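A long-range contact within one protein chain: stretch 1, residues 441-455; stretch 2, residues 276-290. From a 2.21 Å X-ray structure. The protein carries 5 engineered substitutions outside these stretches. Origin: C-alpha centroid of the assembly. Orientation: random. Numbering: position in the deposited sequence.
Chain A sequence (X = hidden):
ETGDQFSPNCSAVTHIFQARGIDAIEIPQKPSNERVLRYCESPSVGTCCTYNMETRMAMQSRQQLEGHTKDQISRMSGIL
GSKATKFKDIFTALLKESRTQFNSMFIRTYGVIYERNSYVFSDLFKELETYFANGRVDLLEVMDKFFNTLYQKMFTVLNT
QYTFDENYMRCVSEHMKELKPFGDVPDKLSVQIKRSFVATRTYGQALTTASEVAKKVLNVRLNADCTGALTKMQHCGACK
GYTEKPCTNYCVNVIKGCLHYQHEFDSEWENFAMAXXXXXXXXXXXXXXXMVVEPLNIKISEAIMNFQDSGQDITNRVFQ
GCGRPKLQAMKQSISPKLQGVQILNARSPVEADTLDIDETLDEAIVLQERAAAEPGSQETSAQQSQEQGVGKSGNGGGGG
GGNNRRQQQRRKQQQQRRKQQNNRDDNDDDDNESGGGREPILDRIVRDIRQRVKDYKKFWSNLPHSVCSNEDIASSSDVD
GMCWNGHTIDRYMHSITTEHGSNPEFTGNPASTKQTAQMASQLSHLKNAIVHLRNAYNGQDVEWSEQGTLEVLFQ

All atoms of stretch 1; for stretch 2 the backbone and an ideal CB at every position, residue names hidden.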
# COMPACT_ATOMS: atom_id res chain seq x y z
N ILE A 441 5.79 -3.73 -20.96
CA ILE A 441 4.93 -4.39 -19.98
C ILE A 441 5.24 -3.94 -18.56
O ILE A 441 4.37 -4.05 -17.68
CB ILE A 441 5.04 -5.92 -20.10
CG1 ILE A 441 6.44 -6.40 -19.71
CG2 ILE A 441 4.69 -6.37 -21.51
CD1 ILE A 441 6.57 -7.90 -19.65
N LEU A 442 6.45 -3.44 -18.31
CA LEU A 442 6.75 -2.90 -16.99
C LEU A 442 5.94 -1.63 -16.73
O LEU A 442 5.43 -1.43 -15.63
CB LEU A 442 8.24 -2.62 -16.86
CG LEU A 442 8.69 -2.02 -15.52
CD1 LEU A 442 8.26 -2.91 -14.36
CD2 LEU A 442 10.20 -1.82 -15.51
N ASP A 443 5.80 -0.78 -17.75
CA ASP A 443 4.94 0.39 -17.61
C ASP A 443 3.48 -0.02 -17.45
O ASP A 443 2.72 0.66 -16.75
CB ASP A 443 5.09 1.32 -18.81
CG ASP A 443 6.51 1.84 -18.96
OD1 ASP A 443 7.40 1.39 -18.22
OD2 ASP A 443 6.72 2.72 -19.83
N ARG A 444 3.07 -1.13 -18.09
CA ARG A 444 1.68 -1.55 -18.02
C ARG A 444 1.30 -2.01 -16.61
O ARG A 444 0.21 -1.70 -16.13
CB ARG A 444 1.43 -2.67 -19.03
CG ARG A 444 1.67 -2.26 -20.47
CD ARG A 444 1.62 -3.45 -21.42
NE ARG A 444 0.31 -4.09 -21.44
CZ ARG A 444 -0.01 -5.12 -22.22
NH1 ARG A 444 0.90 -5.64 -23.03
NH2 ARG A 444 -1.23 -5.64 -22.18
N ILE A 445 2.19 -2.75 -15.94
CA ILE A 445 1.88 -3.20 -14.59
C ILE A 445 2.01 -2.05 -13.60
O ILE A 445 1.28 -2.01 -12.59
CB ILE A 445 2.77 -4.40 -14.21
CG1 ILE A 445 2.45 -4.89 -12.79
CG2 ILE A 445 4.24 -4.05 -14.32
CD1 ILE A 445 1.05 -5.43 -12.64
N VAL A 446 2.91 -1.10 -13.86
CA VAL A 446 3.00 0.08 -13.00
C VAL A 446 1.74 0.93 -13.12
O VAL A 446 1.21 1.43 -12.12
CB VAL A 446 4.27 0.89 -13.33
CG1 VAL A 446 4.22 2.25 -12.66
CG2 VAL A 446 5.51 0.13 -12.89
N ARG A 447 1.24 1.11 -14.35
CA ARG A 447 -0.01 1.85 -14.53
C ARG A 447 -1.18 1.11 -13.90
O ARG A 447 -2.09 1.73 -13.34
CB ARG A 447 -0.28 2.11 -16.01
CG ARG A 447 0.71 3.04 -16.69
CD ARG A 447 0.28 3.31 -18.13
NE ARG A 447 1.41 3.60 -19.00
CZ ARG A 447 1.94 4.81 -19.16
NH1 ARG A 447 1.44 5.85 -18.50
NH2 ARG A 447 2.98 4.98 -19.97
N ASP A 448 -1.19 -0.22 -14.01
CA ASP A 448 -2.27 -1.01 -13.41
C ASP A 448 -2.29 -0.84 -11.90
O ASP A 448 -3.34 -0.56 -11.31
CB ASP A 448 -2.11 -2.48 -13.80
CG ASP A 448 -3.28 -3.33 -13.36
OD1 ASP A 448 -4.32 -2.76 -12.96
OD2 ASP A 448 -3.17 -4.57 -13.43
N ILE A 449 -1.13 -1.01 -11.26
CA ILE A 449 -1.04 -0.83 -9.81
C ILE A 449 -1.41 0.60 -9.42
O ILE A 449 -2.15 0.82 -8.46
CB ILE A 449 0.37 -1.20 -9.32
CG1 ILE A 449 0.59 -2.71 -9.45
CG2 ILE A 449 0.59 -0.72 -7.90
CD1 ILE A 449 2.03 -3.13 -9.25
N ARG A 450 -0.91 1.58 -10.17
CA ARG A 450 -1.17 2.98 -9.84
C ARG A 450 -2.66 3.29 -9.87
O ARG A 450 -3.17 4.02 -9.00
CB ARG A 450 -0.42 3.89 -10.82
CG ARG A 450 -0.63 5.37 -10.57
CD ARG A 450 0.00 6.21 -11.68
NE ARG A 450 -0.07 7.64 -11.40
CZ ARG A 450 0.44 8.58 -12.18
NH1 ARG A 450 1.07 8.25 -13.30
NH2 ARG A 450 0.33 9.86 -11.85
N GLN A 451 -3.39 2.73 -10.84
CA GLN A 451 -4.82 2.99 -10.92
C GLN A 451 -5.58 2.29 -9.81
O GLN A 451 -6.53 2.84 -9.25
CB GLN A 451 -5.35 2.56 -12.29
CG GLN A 451 -6.82 2.88 -12.51
CD GLN A 451 -7.12 4.36 -12.40
OE1 GLN A 451 -6.41 5.19 -12.97
NE2 GLN A 451 -8.17 4.70 -11.66
N ARG A 452 -5.17 1.06 -9.46
CA ARG A 452 -5.88 0.33 -8.42
C ARG A 452 -5.59 0.90 -7.04
O ARG A 452 -6.48 0.97 -6.19
CB ARG A 452 -5.53 -1.16 -8.49
CG ARG A 452 -5.97 -1.82 -9.79
CD ARG A 452 -5.59 -3.29 -9.83
NE ARG A 452 -5.84 -3.87 -11.15
CZ ARG A 452 -6.97 -4.45 -11.52
NH1 ARG A 452 -7.99 -4.53 -10.67
NH2 ARG A 452 -7.10 -4.94 -12.74
N VAL A 453 -4.34 1.33 -6.80
CA VAL A 453 -4.04 2.02 -5.55
C VAL A 453 -4.80 3.33 -5.48
O VAL A 453 -5.26 3.75 -4.40
CB VAL A 453 -2.52 2.23 -5.40
CG1 VAL A 453 -2.21 3.08 -4.19
CG2 VAL A 453 -1.81 0.88 -5.30
N LYS A 454 -4.98 3.99 -6.62
CA LYS A 454 -5.82 5.18 -6.68
C LYS A 454 -7.26 4.85 -6.32
O LYS A 454 -7.95 5.65 -5.68
CB LYS A 454 -5.75 5.80 -8.08
CG LYS A 454 -6.09 7.28 -8.14
CD LYS A 454 -6.11 7.76 -9.58
CE LYS A 454 -5.90 9.26 -9.67
NZ LYS A 454 -4.53 9.65 -9.25
N ASP A 455 -7.73 3.66 -6.71
CA ASP A 455 -9.10 3.26 -6.39
C ASP A 455 -9.27 2.99 -4.90
O ASP A 455 -10.30 3.34 -4.31
CB ASP A 455 -9.50 2.03 -7.20
CG ASP A 455 -9.62 2.32 -8.69
OD1 ASP A 455 -9.85 3.49 -9.06
OD2 ASP A 455 -9.48 1.37 -9.49
N UNK A 276 2.56 6.26 -3.16
CA UNK A 276 2.62 5.30 -4.26
C UNK A 276 2.42 5.98 -5.60
O UNK A 276 3.07 5.62 -6.59
CB UNK A 276 1.57 4.20 -4.07
N UNK A 277 1.51 6.96 -5.67
CA UNK A 277 1.28 7.66 -6.92
C UNK A 277 2.49 8.51 -7.31
O UNK A 277 2.74 8.70 -8.51
CB UNK A 277 0.03 8.54 -6.81
N UNK A 278 3.23 9.01 -6.33
CA UNK A 278 4.44 9.77 -6.63
C UNK A 278 5.54 8.87 -7.18
O UNK A 278 6.23 9.23 -8.14
CB UNK A 278 4.94 10.50 -5.38
N UNK A 279 5.73 7.70 -6.57
CA UNK A 279 6.74 6.77 -7.06
C UNK A 279 6.35 6.23 -8.43
O UNK A 279 7.20 6.10 -9.32
CB UNK A 279 6.94 5.62 -6.07
N UNK A 280 5.06 5.93 -8.63
CA UNK A 280 4.60 5.51 -9.95
C UNK A 280 4.84 6.59 -10.99
O UNK A 280 5.08 6.27 -12.16
CB UNK A 280 3.11 5.15 -9.91
N UNK A 281 4.77 7.86 -10.60
CA UNK A 281 5.10 8.94 -11.52
C UNK A 281 6.57 8.89 -11.91
O UNK A 281 6.91 9.11 -13.08
CB UNK A 281 4.76 10.30 -10.90
N UNK A 282 7.44 8.60 -10.95
CA UNK A 282 8.87 8.47 -11.24
C UNK A 282 9.14 7.26 -12.13
O UNK A 282 9.93 7.34 -13.08
CB UNK A 282 9.67 8.35 -9.94
N UNK A 283 8.51 6.12 -11.82
CA UNK A 283 8.76 4.90 -12.58
C UNK A 283 8.30 5.03 -14.03
O UNK A 283 8.89 4.40 -14.91
CB UNK A 283 8.06 3.71 -11.92
N UNK A 284 7.26 5.81 -14.29
CA UNK A 284 6.80 6.06 -15.64
C UNK A 284 7.53 7.22 -16.31
O UNK A 284 7.28 7.50 -17.48
CB UNK A 284 5.29 6.33 -15.63
N UNK A 285 8.42 7.90 -15.58
CA UNK A 285 9.13 9.04 -16.13
C UNK A 285 10.63 9.00 -15.90
O UNK A 285 11.33 8.17 -16.49
CB UNK A 285 8.56 10.33 -15.53
N UNK A 286 11.11 9.88 -15.02
CA UNK A 286 12.55 10.10 -14.88
C UNK A 286 13.27 8.84 -14.41
O UNK A 286 14.36 8.52 -14.90
CB UNK A 286 12.82 11.25 -13.90
N UNK A 287 12.69 8.11 -13.47
CA UNK A 287 13.35 6.96 -12.87
C UNK A 287 13.13 5.68 -13.65
O UNK A 287 13.50 4.60 -13.17
CB UNK A 287 12.86 6.77 -11.43
N UNK A 288 12.52 5.76 -14.84
CA UNK A 288 12.27 4.56 -15.63
C UNK A 288 13.59 3.92 -16.03
O UNK A 288 14.49 4.58 -16.56
CB UNK A 288 11.44 4.89 -16.87
N UNK A 289 13.70 2.61 -15.79
CA UNK A 289 14.95 1.90 -16.07
C UNK A 289 15.23 1.84 -17.57
O UNK A 289 16.38 1.61 -17.97
CB UNK A 289 14.90 0.48 -15.49
N UNK A 290 14.21 2.05 -18.41
CA UNK A 290 14.44 2.08 -19.85
C UNK A 290 15.13 3.38 -20.26
O UNK A 290 15.88 3.41 -21.24
CB UNK A 290 13.12 1.92 -20.61

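Stretch 1 is helical throughout; positions 276 to 283 form a second helix nearly antiparallel to it, with axes 9.7 Å apart at closest approach and directions 162° apart.

At position 276, CA-to-CB points toward stretch 1, and the ideal CB lies 3.9 Å from Val453 CG1. An apolar chain long enough to follow the helix surface would suit, such as leucine, isoleucine or methionine. The residue is Met276; its three m rotamers curl the chain so that CE comes 4.0 Å from Ile449 CG2.

Position 277 points sideways, but its ideal CB lies 4.7 Å from Arg450 NE and 5.3 Å from Lys454 NZ. Two cations favour an acid, aspartate or possibly glutamate. Asp277 forms a salt bridge in which Arg450 NE donates to Asp277 OD1 at 2.7 Å and 165°; a longer bridge joins Lys454 NZ to Asp277 OD1 at 3.8 Å. A water also donates to Asp277 OD1 (3.0 Å) and to Arg450 O (2.8 Å), tying the same carboxylate to the opposing backbone.

Positions 278, 279 and 282 have nothing of stretch 1 within 5.5 Å of their ideal CB, so stretch 1 sets little preference; they are Lys278, Val279 and Arg282.

Position 280 points toward stretch 1, with its CB 3.7 Å from Arg450 CD and 4.1 Å from Val446 CG1. Such close atoms favour a small residue, alanine or perhaps serine. Ala280 packs its methyl there.

Position 281 points away, leaving room for many polar chains. Glu281 makes no salt bridge to Arg450.

Position 283 points toward Val446, whose CG1 is 4.2 Å from the CB, so an aliphatic residue fits. Leu283 makes that contact through CB.

Position 284 points sideways, between Val446 and the guanidinium groups of Arg447 and Arg450. A branched aliphatic chain could serve all three. Leu284 places CG 3.8 Å from Val446 CG1 and CD1 3.7 Å from Arg450 NH1, near that guanidinium plane, while CD2 covers one face of Arg447.

At 285, phi/psi of -132/-109 and a CB that would sit 3.2 Å from Glu281 O favour glycine: Gly285, opening a type I turn. Positions 286 and 287 lie beyond reach of stretch 1, which sets no preference; they are Ser286 and Phe287.

Position 288 points sideways, with Asp443 OD1 offering an acceptor; asparagine, glutamine or histidine could answer. Asn288 ND2 donates to Asp443 OD1 (3.2 Å, 149°), while Asn288 OD1 caps the backbone N of 290 at 2.8 Å.

Position 289 lies 5.2 Å from Leu442 CD2 by its CB, suiting an aliphatic; Ile289 CG2 reaches Leu442 CD2 at 4.1 Å. Position 290 points toward stretch 1, but nothing lies within 5.5 Å of its CB, so many residues would do; Val290 makes no close contact.

Stretch 2 (276-290) MDKVAERLLGSFNIV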
# COMPACT_ATOMS: atom_id res chain seq x y z
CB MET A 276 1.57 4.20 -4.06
CG MET A 276 1.95 3.17 -3.02
SD MET A 276 3.23 2.03 -3.59
CE MET A 276 2.34 1.12 -4.84
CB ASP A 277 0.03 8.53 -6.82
CG ASP A 277 -0.43 9.05 -8.16
OD1 ASP A 277 -0.97 8.26 -8.96
OD2 ASP A 277 -0.26 10.26 -8.42
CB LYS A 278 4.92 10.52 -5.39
CG LYS A 278 4.16 11.80 -5.09
CD LYS A 278 4.89 12.62 -4.03
CE LYS A 278 4.29 14.01 -3.90
NZ LYS A 278 5.06 14.86 -2.94
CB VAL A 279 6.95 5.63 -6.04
CG1 VAL A 279 7.89 4.57 -6.61
CG2 VAL A 279 7.50 6.19 -4.74
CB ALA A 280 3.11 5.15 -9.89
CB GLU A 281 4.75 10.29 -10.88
CG GLU A 281 4.90 11.48 -11.82
CD GLU A 281 4.74 12.81 -11.10
OE1 GLU A 281 5.67 13.20 -10.37
OE2 GLU A 281 3.68 13.44 -11.26
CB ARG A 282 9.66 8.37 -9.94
CG ARG A 282 9.71 9.65 -9.14
CD ARG A 282 10.74 10.62 -9.70
NE ARG A 282 10.95 11.76 -8.82
CZ ARG A 282 10.41 12.96 -9.01
NH1 ARG A 282 9.63 13.18 -10.06
NH2 ARG A 282 10.66 13.94 -8.15
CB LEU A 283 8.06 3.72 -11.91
CG LEU A 283 8.59 3.33 -10.53
CD1 LEU A 283 7.84 2.13 -9.99
CD2 LEU A 283 10.09 3.05 -10.61
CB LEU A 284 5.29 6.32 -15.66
CG LEU A 284 4.41 5.17 -15.16
CD1 LEU A 284 2.97 5.62 -15.02
CD2 LEU A 284 4.52 3.97 -16.09
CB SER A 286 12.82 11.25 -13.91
OG SER A 286 12.00 12.36 -14.22
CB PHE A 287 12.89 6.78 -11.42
CG PHE A 287 13.39 7.83 -10.47
CD1 PHE A 287 14.21 8.86 -10.92
CD2 PHE A 287 13.05 7.79 -9.13
CE1 PHE A 287 14.67 9.83 -10.04
CE2 PHE A 287 13.51 8.75 -8.25
CZ PHE A 287 14.32 9.77 -8.71
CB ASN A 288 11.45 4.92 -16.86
CG ASN A 288 10.84 3.69 -17.53
OD1 ASN A 288 11.53 2.70 -17.77
ND2 ASN A 288 9.55 3.75 -17.81
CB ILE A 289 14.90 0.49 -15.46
CG1 ILE A 289 16.31 -0.10 -15.36
CG2 ILE A 289 13.99 -0.42 -16.27
CD1 ILE A 289 17.28 0.75 -14.57
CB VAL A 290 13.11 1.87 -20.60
CG1 VAL A 290 13.34 1.81 -22.10
CG2 VAL A 290 12.43 0.60 -20.11
O HOH W 1 -1.84 5.86 -7.42
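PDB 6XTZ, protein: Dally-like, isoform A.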